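Local coordinates for FAD-binding oxidoreductase (PDB 7PBG), which oxidises 4-ethylphenol and related 4-alkylphenols, dehydrogenating the ethyl side chain toward 4-vinylphenol with a covalently bound FAD, at residues N17-F22 against G55-W60; E190-G195 against P214-L219. All coordinates share one frame; numbering follows the deposited sequence.

In the fold
The two contacts follow one another along the chain, contact 1 closing before contact 2 opens, and their centres lie about 27 Å apart, with about 14 Å between nearest atoms. Contact 1 packs helix 12-26 against the small mixed sheet of the FAD-binding region through strand 57-59. Contact 2 belongs to the antiparallel sheet of the same region, where strand 191-193 meets the loop leading to strand 226-237. Helix 64-77 links them: its residues Ile-70 and Ile-73 touch contact 1, while Thr-64 and Gln-68 touch Val-191. Neither contact reaches the flavin. Contact 1 thus lies under the helical cover of a sheet, within one subunit, and contact 2 at the interface with the second subunit.

Contact 1: residues N17-F22 against G55-W60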
ATOM      1  N   ASN A  17      32.225 -26.511  -8.603  1.00 28.74           N
ATOM      2  CA  ASN A  17      31.552 -27.512  -7.734  1.00 27.89           C
ATOM      3  C   ASN A  17      30.081 -27.105  -7.596  1.00 28.46           C
ATOM      4  O   ASN A  17      29.240 -27.991  -7.750  1.00 28.60           O
ATOM      5  CB  ASN A  17      32.202 -27.695  -6.369  1.00 29.93           C
ATOM      6  CG  ASN A  17      33.458 -28.538  -6.419  1.00 31.37           C
ATOM      7  OD1 ASN A  17      33.625 -29.370  -7.301  1.00 32.65           O
ATOM      8  ND2 ASN A  17      34.335 -28.316  -5.468  1.00 31.12           N
ATOM      9  N   ALA A  18      29.816 -25.812  -7.408  1.00 28.26           N
ATOM     10  CA  ALA A  18      28.444 -25.247  -7.340  1.00 26.64           C
ATOM     11  C   ALA A  18      27.721 -25.459  -8.670  1.00 24.76           C
ATOM     12  O   ALA A  18      26.545 -25.906  -8.672  1.00 23.94           O
ATOM     13  CB  ALA A  18      28.507 -23.792  -6.974  1.00 25.80           C
ATOM     14  N   ILE A  19      28.386 -25.173  -9.791  1.00 25.11           N
ATOM     15  CA  ILE A  19      27.821 -25.367 -11.161  1.00 26.18           C
ATOM     16  C   ILE A  19      27.451 -26.845 -11.354  1.00 25.36           C
ATOM     17  O   ILE A  19      26.350 -27.136 -11.890  1.00 27.92           O
ATOM     18  CB  ILE A  19      28.782 -24.860 -12.267  1.00 27.17           C
ATOM     19  CG1 ILE A  19      28.963 -23.341 -12.228  1.00 25.30           C
ATOM     20  CG2 ILE A  19      28.341 -25.331 -13.649  1.00 27.67           C
ATOM     21  CD1 ILE A  19      27.718 -22.520 -12.612  1.00 26.52           C
ATOM     22  N   SER A  20      28.306 -27.766 -10.923  1.00 26.01           N
ATOM     23  CA  SER A  20      28.024 -29.218 -11.006  1.00 26.16           C
ATOM     24  C   SER A  20      26.765 -29.568 -10.172  1.00 24.76           C
ATOM     25  O   SER A  20      25.918 -30.366 -10.673  1.00 28.52           O
ATOM     26  CB  SER A  20      29.252 -30.002 -10.600  1.00 29.06           C
ATOM     27  OG  SER A  20      28.900 -31.349 -10.406  1.00 35.89           O
ATOM     28  N   GLU A  21      26.560 -28.941  -9.006  1.00 24.76           N
ATOM     29  CA  GLU A  21      25.364 -29.187  -8.144  1.00 25.17           C
ATOM     30  C   GLU A  21      24.110 -28.568  -8.796  1.00 24.78           C
ATOM     31  O   GLU A  21      23.079 -29.253  -8.863  1.00 25.84           O
ATOM     32  CB  GLU A  21      25.591 -28.644  -6.733  1.00 28.01           C
ATOM     33  CG  GLU A  21      26.628 -29.449  -5.943  1.00 32.81           C
ATOM     34  CD  GLU A  21      26.510 -29.343  -4.431  1.00 35.58           C
ATOM     35  OE1 GLU A  21      25.364 -29.343  -3.914  1.00 36.46           O
ATOM     36  OE2 GLU A  21      27.564 -29.331  -3.772  1.00 34.80           O
ATOM     37  N   PHE A  22      24.183 -27.330  -9.297  1.00 25.76           N
ATOM     38  CA  PHE A  22      23.061 -26.715 -10.061  1.00 22.30           C
ATOM     39  C   PHE A  22      22.698 -27.628 -11.230  1.00 25.42           C
ATOM     40  O   PHE A  22      21.505 -27.960 -11.433  1.00 26.93           O
ATOM     41  CB  PHE A  22      23.462 -25.343 -10.585  1.00 24.75           C
ATOM     42  CG  PHE A  22      23.745 -24.292  -9.547  1.00 22.73           C
ATOM     43  CD1 PHE A  22      22.954 -24.143  -8.434  1.00 22.78           C
ATOM     44  CD2 PHE A  22      24.758 -23.372  -9.744  1.00 23.74           C
ATOM     45  CE1 PHE A  22      23.197 -23.117  -7.525  1.00 21.52           C
ATOM     46  CE2 PHE A  22      24.999 -22.357  -8.843  1.00 23.30           C
ATOM     47  CZ  PHE A  22      24.216 -22.242  -7.730  1.00 25.43           C
ATOM     48  N   GLY A  55      27.576 -10.890 -14.943  1.00 21.87           N
ATOM     49  CA  GLY A  55      27.292 -12.168 -14.273  1.00 21.31           C
ATOM     50  C   GLY A  55      28.199 -13.284 -14.792  1.00 23.03           C
ATOM     51  O   GLY A  55      28.786 -13.133 -15.900  1.00 23.54           O
ATOM     52  N   SER A  56      28.287 -14.378 -14.039  1.00 26.07           N
ATOM     53  CA  SER A  56      29.192 -15.527 -14.292  1.00 22.30           C
ATOM     54  C   SER A  56      28.459 -16.608 -15.053  1.00 24.46           C
ATOM     55  O   SER A  56      29.117 -17.433 -15.727  1.00 25.14           O
ATOM     56  CB  SER A  56      29.708 -16.102 -13.023  1.00 23.27           C
ATOM     57  OG  SER A  56      28.624 -16.428 -12.139  1.00 22.72           O
ATOM     58  N   ALA A  57      27.145 -16.695 -14.854  1.00 22.04           N
ATOM     59  CA  ALA A  57      26.370 -17.849 -15.315  1.00 21.61           C
ATOM     60  C   ALA A  57      24.915 -17.411 -15.296  1.00 22.08           C
ATOM     61  O   ALA A  57      24.589 -16.422 -14.600  1.00 20.03           O
ATOM     62  CB  ALA A  57      26.603 -19.047 -14.430  1.00 22.22           C
ATOM     63  N   VAL A  58      24.120 -18.118 -16.056  1.00 19.79           N
ATOM     64  CA  VAL A  58      22.650 -17.941 -15.987  1.00 19.56           C
ATOM     65  C   VAL A  58      22.008 -19.295 -15.829  1.00 22.05           C
ATOM     66  O   VAL A  58      22.432 -20.268 -16.472  1.00 22.58           O
ATOM     67  CB  VAL A  58      22.108 -17.133 -17.177  1.00 22.02           C
ATOM     68  CG1 VAL A  58      22.271 -17.821 -18.539  1.00 22.61           C
ATOM     69  CG2 VAL A  58      20.656 -16.815 -16.930  1.00 22.35           C
ATOM     70  N   ILE A  59      20.984 -19.335 -14.978  1.00 21.94           N
ATOM     71  CA  ILE A  59      20.196 -20.557 -14.726  1.00 22.11           C
ATOM     72  C   ILE A  59      18.746 -20.225 -15.060  1.00 21.92           C
ATOM     73  O   ILE A  59      18.260 -19.157 -14.673  1.00 23.19           O
ATOM     74  CB  ILE A  59      20.339 -21.016 -13.269  1.00 23.58           C
ATOM     75  CG1 ILE A  59      21.801 -21.234 -12.880  1.00 24.91           C
ATOM     76  CG2 ILE A  59      19.475 -22.244 -13.035  1.00 23.74           C
ATOM     77  CD1 ILE A  59      22.015 -21.606 -11.425  1.00 24.36           C
ATOM     78  N   TRP A  60      18.099 -21.166 -15.716  1.00 22.90           N
ATOM     79  CA  TRP A  60      16.677 -21.109 -16.089  1.00 22.43           C
ATOM     80  C   TRP A  60      15.915 -22.083 -15.215  1.00 21.29           C
ATOM     81  O   TRP A  60      15.654 -23.227 -15.595  1.00 22.12           O
ATOM     82  CB  TRP A  60      16.573 -21.459 -17.573  1.00 22.47           C
ATOM     83  CG  TRP A  60      17.271 -20.470 -18.439  1.00 22.52           C
ATOM     84  CD1 TRP A  60      17.239 -19.116 -18.332  1.00 22.94           C
ATOM     85  CD2 TRP A  60      18.095 -20.762 -19.578  1.00 23.37           C
ATOM     86  NE1 TRP A  60      17.974 -18.540 -19.336  1.00 23.82           N
ATOM     87  CE2 TRP A  60      18.513 -19.519 -20.116  1.00 24.57           C
ATOM     88  CE3 TRP A  60      18.500 -21.948 -20.199  1.00 25.17           C
ATOM     89  CZ2 TRP A  60      19.351 -19.425 -21.222  1.00 25.81           C
ATOM     90  CZ3 TRP A  60      19.314 -21.855 -21.311  1.00 25.53           C
ATOM     91  CH2 TRP A  60      19.705 -20.610 -21.820  1.00 25.87           C
TER
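Phe-22 and Ile-59 meet between helix 12-26 and strand 57-59, a helix-on-sheet packing in the FAD-binding domain of the PCMH type. The methyl CD1 of Ile-59 comes down on one face of the Phe-22 ring, and the two side chains cross at about a right angle. This is a CH-pi contact: Ile-59 CD1 lies 3.8 Å from the centroid of the Phe-22 ring and 17° off its normal. The extended end of the isoleucine explains its reach, since CD1 stands anti to CA (chi2 176°) and is the foremost atom of the side chain. A flat ring suits the helix position because it offers a broad surface to a single methyl.

One helical turn earlier, Ile-19 addresses the same strand. Its CB does not head straight for the strand, but CG1 lies anti to the carbonyl carbon (chi1 -67°), and the end of the chain comes nearer, CD1 stopping 4.1 Å from Ala-57 CB. Residues three apart on the helix meet residues two apart on the strand, where Ala-57 and Ile-59 face the helix and Val-58 faces the other way, onto Tyr-41 and Leu-104. Ala-57 is met by the long side chain of Ile-19, whereas Ile-59 reaches out to the ring of Phe-22; the backbones stay well apart, with Phe-22 CA 8.2 Å from Ile-59 CA.

Other apolar groups complete this core: Ile-73 and Val-31 touch Phe-22, while Ile-70 and Val-103 touch Ile-59. On a different side of the helix, Glu-21 forms a salt bridge with Lys-76. Displaced from the ring centre toward the rim, Ile-59 CD1 sits over the CG-CD2 bond of Phe-22, 3.7 Å from each atom.

Contact 2: residues E190-G195 against P214-L219; sequences EVLRTG and PSIEGL
Thr-194, just beyond strand 191-193, comes closest to Glu-217, the first residue of a short 3-10 turn, their CA atoms 6.7 Å apart. Strand 191-193 pairs antiparallel with strand 179-186 in the antiparallel sheet of the FAD-binding region, and the 214-219 loop runs on to strand 226-237. Leu-219 N closes the turn on Ile-216 O.

Two pairs of side chains join the segments. Thr-194 OG1 donates to Glu-217 OE2 over 2.6 Å, meeting the anti side of the carboxylate and lying 22° out of its plane. The two side chains cross at about a right angle, and the aliphatic part of the glutamate rests near Thr-194 CB. Beside them, Leu-192 CD2 and Ile-216 CD1 meet tip to tip at 4.0 Å, branched apolar chains that suit a buried place. Ile-216 points CG1 between its backbone N and carbonyl carbon (chi1 62°), which carries CD1 toward the leucine.

At the subunit interface, Ile-216 also packs on Leu-219 of the second subunit. Within the chain, Met-182 N bonds to Thr-194 OG1. With an alanine at Glu-217, the Thr-194 hydroxyl, the Gly-181 amide and the Arg-179 charge would probably all lose the carboxylate they share. Glu-217 OE2 accepts from Thr-194 OG1 and Gly-181 N, while Glu-217 OE1 forms a salt bridge with Arg-179 NE, which probably stabilises the buried negative charge.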
ATOM      1  N   GLU A 190      13.398 -21.279   2.037  1.00 23.21           N
ATOM      2  CA  GLU A 190      12.014 -21.496   2.554  1.00 23.59           C
ATOM      3  C   GLU A 190      11.017 -20.723   1.675  1.00 21.98           C
ATOM      4  O   GLU A 190      11.269 -19.536   1.301  1.00 22.96           O
ATOM      5  CB  GLU A 190      11.862 -21.013   4.005  1.00 30.05           C
ATOM      6  CG  GLU A 190      12.503 -21.933   5.031  1.00 34.91           C
ATOM      7  CD  GLU A 190      12.199 -23.414   4.845  1.00 43.02           C
ATOM      8  OE1 GLU A 190      11.024 -23.825   5.025  1.00 45.48           O
ATOM      9  OE2 GLU A 190      13.122 -24.151   4.483  1.00 45.13           O
ATOM     10  N   VAL A 191       9.864 -21.322   1.458  1.00 20.33           N
ATOM     11  CA  VAL A 191       8.801 -20.659   0.658  1.00 19.89           C
ATOM     12  C   VAL A 191       7.897 -19.912   1.638  1.00 19.69           C
ATOM     13  O   VAL A 191       7.376 -20.534   2.616  1.00 20.54           O
ATOM     14  CB  VAL A 191       7.989 -21.610  -0.226  1.00 23.06           C
ATOM     15  CG1 VAL A 191       6.917 -20.851  -0.978  1.00 25.74           C
ATOM     16  CG2 VAL A 191       8.856 -22.348  -1.230  1.00 26.02           C
ATOM     17  N   LEU A 192       7.649 -18.645   1.312  1.00 19.95           N
ATOM     18  CA  LEU A 192       6.736 -17.757   2.062  1.00 18.13           C
ATOM     19  C   LEU A 192       5.587 -17.396   1.124  1.00 18.87           C
ATOM     20  O   LEU A 192       5.841 -17.042  -0.041  1.00 20.13           O
ATOM     21  CB  LEU A 192       7.507 -16.506   2.456  1.00 19.85           C
ATOM     22  CG  LEU A 192       6.652 -15.300   2.867  1.00 22.47           C
ATOM     23  CD1 LEU A 192       6.085 -15.567   4.248  1.00 23.52           C
ATOM     24  CD2 LEU A 192       7.489 -14.009   2.904  1.00 26.46           C
ATOM     25  N   ARG A 193       4.362 -17.450   1.613  1.00 17.81           N
ATOM     26  CA  ARG A 193       3.186 -16.890   0.923  1.00 17.46           C
ATOM     27  C   ARG A 193       2.693 -15.716   1.760  1.00 18.87           C
ATOM     28  O   ARG A 193       2.349 -15.909   2.971  1.00 19.90           O
ATOM     29  CB  ARG A 193       2.161 -17.985   0.680  1.00 18.38           C
ATOM     30  CG  ARG A 193       2.592 -19.000  -0.371  1.00 19.04           C
ATOM     31  CD  ARG A 193       1.537 -19.992  -0.652  1.00 19.62           C
ATOM     32  NE  ARG A 193       1.849 -20.744  -1.868  1.00 20.97           N
ATOM     33  CZ  ARG A 193       1.002 -21.520  -2.528  1.00 24.15           C
ATOM     34  NH1 ARG A 193      -0.245 -21.696  -2.099  1.00 23.40           N
ATOM     35  NH2 ARG A 193       1.405 -22.080  -3.661  1.00 22.65           N
ATOM     36  N   THR A 194       2.645 -14.535   1.140  1.00 18.50           N
ATOM     37  CA  THR A 194       2.365 -13.273   1.863  1.00 17.62           C
ATOM     38  C   THR A 194       0.862 -13.212   2.128  1.00 18.07           C
ATOM     39  O   THR A 194       0.059 -13.865   1.397  1.00 16.25           O
ATOM     40  CB  THR A 194       2.851 -12.037   1.121  1.00 18.63           C
ATOM     41  OG1 THR A 194       2.141 -11.977  -0.121  1.00 18.62           O
ATOM     42  CG2 THR A 194       4.343 -12.085   0.928  1.00 19.12           C
ATOM     43  N   GLY A 195       0.508 -12.508   3.155  1.00 17.15           N
ATOM     44  CA  GLY A 195      -0.896 -12.141   3.417  1.00 18.05           C
ATOM     45  C   GLY A 195      -1.749 -13.361   3.670  1.00 18.26           C
ATOM     46  O   GLY A 195      -1.352 -14.275   4.438  1.00 18.16           O
ATOM     47  N   PRO A 214       2.320  -7.722  10.520  1.00 20.30           N
ATOM     48  CA  PRO A 214       2.821  -6.745   9.582  1.00 19.43           C
ATOM     49  C   PRO A 214       2.556  -7.086   8.121  1.00 19.51           C
ATOM     50  O   PRO A 214       2.514  -8.251   7.702  1.00 21.11           O
ATOM     51  CB  PRO A 214       4.315  -6.663   9.871  1.00 19.83           C
ATOM     52  CG  PRO A 214       4.660  -7.944  10.553  1.00 19.80           C
ATOM     53  CD  PRO A 214       3.396  -8.403  11.256  1.00 19.07           C
ATOM     54  N   SER A 215       2.384  -6.038   7.345  1.00 18.95           N
ATOM     55  CA  SER A 215       2.226  -6.126   5.877  1.00 21.34           C
ATOM     56  C   SER A 215       3.622  -6.061   5.272  1.00 25.15           C
ATOM     57  O   SER A 215       4.274  -4.998   5.430  1.00 25.34           O
ATOM     58  CB  SER A 215       1.329  -5.026   5.363  1.00 23.85           C
ATOM     59  OG  SER A 215      -0.026  -5.284   5.714  1.00 27.80           O
ATOM     60  N   ILE A 216       4.095  -7.159   4.663  1.00 22.95           N
ATOM     61  CA  ILE A 216       5.540  -7.249   4.289  1.00 21.52           C
ATOM     62  C   ILE A 216       5.738  -7.363   2.766  1.00 22.20           C
ATOM     63  O   ILE A 216       6.878  -7.475   2.352  1.00 19.83           O
ATOM     64  CB  ILE A 216       6.224  -8.413   5.021  1.00 24.40           C
ATOM     65  CG1 ILE A 216       5.616  -9.769   4.656  1.00 26.20           C
ATOM     66  CG2 ILE A 216       6.188  -8.139   6.511  1.00 26.59           C
ATOM     67  CD1 ILE A 216       6.366 -10.957   5.218  1.00 31.36           C
ATOM     68  N   GLU A 217       4.707  -7.256   1.932  1.00 20.93           N
ATOM     69  CA  GLU A 217       4.989  -7.325   0.461  1.00 20.19           C
ATOM     70  C   GLU A 217       5.892  -6.151   0.038  1.00 20.64           C
ATOM     71  O   GLU A 217       6.683  -6.334  -0.918  1.00 20.36           O
ATOM     72  CB  GLU A 217       3.716  -7.292  -0.376  1.00 20.72           C
ATOM     73  CG  GLU A 217       3.002  -8.635  -0.351  1.00 22.02           C
ATOM     74  CD  GLU A 217       1.696  -8.746  -1.110  1.00 21.59           C
ATOM     75  OE1 GLU A 217       1.372  -7.819  -1.933  1.00 20.25           O
ATOM     76  OE2 GLU A 217       1.038  -9.804  -0.943  1.00 22.95           O
ATOM     77  N   GLY A 218       5.778  -4.985   0.692  1.00 20.22           N
ATOM     78  CA  GLY A 218       6.615  -3.821   0.391  1.00 19.73           C
ATOM     79  C   GLY A 218       8.077  -4.086   0.689  1.00 18.73           C
ATOM     80  O   GLY A 218       8.944  -3.398   0.080  1.00 19.67           O
ATOM     81  N   LEU A 219       8.403  -5.066   1.559  1.00 17.97           N
ATOM     82  CA  LEU A 219       9.824  -5.413   1.807  1.00 20.77           C
ATOM     83  C   LEU A 219      10.473  -5.957   0.541  1.00 21.11           C
ATOM     84  O   LEU A 219      11.690  -5.884   0.438  1.00 21.90           O
ATOM     85  CB  LEU A 219       9.942  -6.493   2.868  1.00 21.65           C
ATOM     86  CG  LEU A 219       9.682  -6.081   4.295  1.00 26.14           C
ATOM     87  CD1 LEU A 219      10.155  -7.211   5.194  1.00 27.43           C
ATOM     88  CD2 LEU A 219      10.396  -4.798   4.605  1.00 26.91           C
TER